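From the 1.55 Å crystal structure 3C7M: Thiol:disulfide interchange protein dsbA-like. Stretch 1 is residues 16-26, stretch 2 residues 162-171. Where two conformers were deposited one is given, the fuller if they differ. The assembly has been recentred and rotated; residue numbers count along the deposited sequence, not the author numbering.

Stretch 1, residues 16-26: NADKTLIKVFS
Stretch 2, residues 162-171: GVPAYVVNGK

Two strands, T20 to F25 and A165 to V168, run antiparallel (161° between their directions), their axes 4.6 Å apart at closest. All six residues of the first and all four of the second have extended backbones. L21 faces V168 and K23 faces Y166 as non-hydrogen-bonded pairs (CA-CA 4.8 and 4.5 Å); I22 faces V167 and V24 faces A165 as hydrogen-bonded pairs (5.0 and 4.8 Å).

The backbone supplies the main tie. I22 N donates to V167 O and V167 N to I22 O, both at 2.8 Å; V24 N donates to A165 O at 2.8 Å, and A165 N returns to V24 O at 3.0 Å. Beyond the last bridge N169 N reaches T20 O at 2.9 Å, almost linearly. Between these bonds, CA-H groups approach carbonyls, as Y166 CA does I22 O (3.3 Å).

Side chains alternate between faces. The contact buries 673 Å², both sides summed, and the paired residues L21 to V24 and A165 to V168 are all buried. On one face, I22 (m, t), V24 (t), V167 (t) and A165 pack closely: V24 CB lies 3.9 Å from A165 CB, and I22 CB 4.3 Å from V167 CB. Beta-branched residues suit extended backbone, while alanine adds only a methyl. V163 (m) extends this apolar patch, its CG1 3.9 Å from V24 CG1. On the other face, L21 (t, p) sets CD1 4.2 Å from V168 CG2. K23 (t, t, p, chi4 149°) sets CG over one face of the Y166 ring (m, chi2 90°), 3.9 Å from the centroid, a CH-pi contact, while NZ bonds elsewhere in the structure. A cis peptide precedes P164.

At the turn end, N169 (m, chi2 -17°; phi/psi 55/31) suits its place because its side-chain amide oxygen OD1 supplies an acceptor for T20 N, at 3.1 Å, where the strand pairing has ended. T20 (p) donates OG1 to A17 O at 2.6 Å. One water donates to T20 OG1 and V167 O and accepts from G170 N, bridging the stretches. Glycine suits position G170: its positive phi (71°) favours glycine, and an ideal CB would clash with A17 CB, 2.9 Å away.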

# COMPACT_ATOMS: atom_id res chain seq x y z
N ASN A 16 10.00 -11.23 7.59
CA ASN A 16 9.97 -10.16 8.60
C ASN A 16 8.63 -9.43 8.64
O ASN A 16 8.58 -8.19 8.65
CB ASN A 16 11.11 -9.17 8.37
CG ASN A 16 12.44 -9.86 8.18
OD1 ASN A 16 13.08 -9.73 7.13
ND2 ASN A 16 12.86 -10.63 9.18
N ALA A 17 7.56 -10.21 8.69
CA ALA A 17 6.20 -9.68 8.59
C ALA A 17 5.30 -10.17 9.73
O ALA A 17 4.07 -10.22 9.58
CB ALA A 17 5.60 -10.02 7.23
N ASP A 18 5.90 -10.51 10.87
CA ASP A 18 5.14 -10.89 12.06
C ASP A 18 4.17 -9.80 12.49
O ASP A 18 4.54 -8.63 12.55
CB ASP A 18 6.09 -11.21 13.23
CG ASP A 18 6.87 -12.50 13.02
OD1 ASP A 18 6.92 -13.01 11.88
OD2 ASP A 18 7.44 -13.00 14.01
N LYS A 19 2.93 -10.20 12.78
CA LYS A 19 1.88 -9.29 13.26
C LYS A 19 1.68 -8.10 12.32
O LYS A 19 1.70 -6.94 12.74
CB LYS A 19 2.16 -8.83 14.70
CG LYS A 19 2.48 -9.98 15.64
CD LYS A 19 2.62 -9.52 17.08
CE LYS A 19 2.99 -10.68 17.99
NZ LYS A 19 1.97 -11.77 17.95
N THR A 20 1.49 -8.41 11.04
CA THR A 20 1.23 -7.39 10.01
C THR A 20 0.03 -7.73 9.15
O THR A 20 -0.31 -8.90 8.92
CB THR A 20 2.42 -7.16 9.04
OG1 THR A 20 2.69 -8.36 8.31
CG2 THR A 20 3.67 -6.70 9.77
N LEU A 21 -0.61 -6.67 8.67
CA LEU A 21 -1.53 -6.77 7.56
C LEU A 21 -0.88 -5.98 6.45
O LEU A 21 -0.87 -4.75 6.47
CB LEU A 21 -2.90 -6.18 7.92
CG LEU A 21 -3.90 -6.11 6.78
CD1 LEU A 21 -4.29 -7.51 6.31
CD2 LEU A 21 -5.14 -5.32 7.20
N ILE A 22 -0.29 -6.70 5.50
CA ILE A 22 0.36 -6.07 4.37
C ILE A 22 -0.67 -5.91 3.27
O ILE A 22 -1.46 -6.81 3.01
CB ILE A 22 1.58 -6.90 3.89
CG1 ILE A 22 2.74 -6.74 4.89
CG2 ILE A 22 2.01 -6.49 2.47
CD1 ILE A 22 3.92 -7.67 4.65
N LYS A 23 -0.69 -4.73 2.65
CA LYS A 23 -1.53 -4.53 1.47
C LYS A 23 -0.64 -4.17 0.30
O LYS A 23 -0.09 -3.06 0.24
CB LYS A 23 -2.59 -3.45 1.69
CG LYS A 23 -3.50 -3.29 0.48
CD LYS A 23 -4.23 -1.97 0.47
CE LYS A 23 -3.23 -0.83 0.34
NZ LYS A 23 -3.82 0.32 -0.38
N VAL A 24 -0.48 -5.12 -0.62
CA VAL A 24 0.24 -4.84 -1.86
C VAL A 24 -0.71 -4.07 -2.78
O VAL A 24 -1.84 -4.49 -3.02
CB VAL A 24 0.76 -6.12 -2.55
CG1 VAL A 24 1.59 -5.74 -3.78
CG2 VAL A 24 1.59 -6.94 -1.56
N PHE A 25 -0.26 -2.91 -3.26
CA PHE A 25 -1.13 -2.09 -4.10
C PHE A 25 -0.33 -1.33 -5.13
O PHE A 25 0.90 -1.30 -5.08
CB PHE A 25 -1.96 -1.12 -3.24
CG PHE A 25 -1.19 0.09 -2.77
CD1 PHE A 25 -0.15 -0.03 -1.84
CD2 PHE A 25 -1.49 1.35 -3.29
CE1 PHE A 25 0.58 1.09 -1.43
CE2 PHE A 25 -0.76 2.47 -2.87
CZ PHE A 25 0.27 2.33 -1.94
N SER A 26 -1.05 -0.74 -6.09
CA SER A 26 -0.45 0.17 -7.07
C SER A 26 -1.34 1.38 -7.24
O SER A 26 -2.56 1.25 -7.29
CB SER A 26 -0.31 -0.52 -8.43
OG SER A 26 -0.04 0.42 -9.46
N GLY A 162 -3.44 -10.78 -8.44
CA GLY A 162 -3.38 -9.37 -8.78
C GLY A 162 -3.23 -8.47 -7.57
O GLY A 162 -2.84 -8.92 -6.49
N VAL A 163 -3.53 -7.19 -7.77
CA VAL A 163 -3.62 -6.24 -6.67
C VAL A 163 -5.05 -5.69 -6.59
O VAL A 163 -5.74 -5.62 -7.61
CB VAL A 163 -2.56 -5.10 -6.78
CG1 VAL A 163 -1.17 -5.63 -6.47
CG2 VAL A 163 -2.60 -4.43 -8.15
N PRO A 164 -5.50 -5.29 -5.39
CA PRO A 164 -4.79 -5.33 -4.12
C PRO A 164 -4.57 -6.75 -3.62
O PRO A 164 -5.35 -7.66 -3.94
CB PRO A 164 -5.72 -4.58 -3.17
CG PRO A 164 -7.08 -4.75 -3.77
CD PRO A 164 -6.86 -4.75 -5.25
N ALA A 165 -3.52 -6.92 -2.83
CA ALA A 165 -3.22 -8.21 -2.21
C ALA A 165 -3.04 -7.98 -0.71
O ALA A 165 -2.02 -7.42 -0.26
CB ALA A 165 -1.98 -8.83 -2.84
N TYR A 166 -4.05 -8.38 0.06
CA TYR A 166 -3.99 -8.28 1.52
C TYR A 166 -3.43 -9.56 2.10
O TYR A 166 -3.99 -10.64 1.89
CB TYR A 166 -5.38 -8.02 2.11
CG TYR A 166 -6.01 -6.72 1.68
CD1 TYR A 166 -6.81 -6.66 0.54
CD2 TYR A 166 -5.86 -5.55 2.44
CE1 TYR A 166 -7.43 -5.47 0.14
CE2 TYR A 166 -6.48 -4.35 2.05
CZ TYR A 166 -7.26 -4.33 0.91
OH TYR A 166 -7.88 -3.16 0.49
N VAL A 167 -2.32 -9.42 2.82
CA VAL A 167 -1.57 -10.55 3.35
C VAL A 167 -1.47 -10.45 4.88
O VAL A 167 -1.10 -9.41 5.42
CB VAL A 167 -0.15 -10.61 2.74
CG1 VAL A 167 0.64 -11.79 3.31
CG2 VAL A 167 -0.22 -10.72 1.21
N VAL A 168 -1.80 -11.54 5.56
CA VAL A 168 -1.72 -11.58 7.02
C VAL A 168 -0.47 -12.33 7.44
O VAL A 168 -0.25 -13.48 7.01
CB VAL A 168 -2.97 -12.27 7.63
CG1 VAL A 168 -2.89 -12.27 9.15
CG2 VAL A 168 -4.24 -11.57 7.18
N ASN A 169 0.35 -11.66 8.25
CA ASN A 169 1.58 -12.22 8.82
C ASN A 169 2.57 -12.76 7.80
O ASN A 169 3.32 -13.71 8.07
CB ASN A 169 1.25 -13.26 9.91
CG ASN A 169 0.60 -12.62 11.11
OD1 ASN A 169 0.68 -11.41 11.29
ND2 ASN A 169 -0.04 -13.44 11.94
N GLY A 170 2.56 -12.14 6.62
CA GLY A 170 3.43 -12.52 5.51
C GLY A 170 3.11 -13.84 4.84
O GLY A 170 3.78 -14.22 3.90
N LYS A 171 2.05 -14.52 5.28
CA LYS A 171 1.82 -15.92 4.90
C LYS A 171 0.47 -16.17 4.22
O LYS A 171 0.38 -16.96 3.28
CB LYS A 171 1.97 -16.82 6.13
CG LYS A 171 1.66 -18.30 5.91
CD LYS A 171 2.07 -19.12 7.12
CE LYS A 171 1.79 -20.60 6.90
NZ LYS A 171 2.22 -21.40 8.08
O HOH W 1 4.86 -13.95 10.32
O HOH W 2 1.57 -9.59 6.16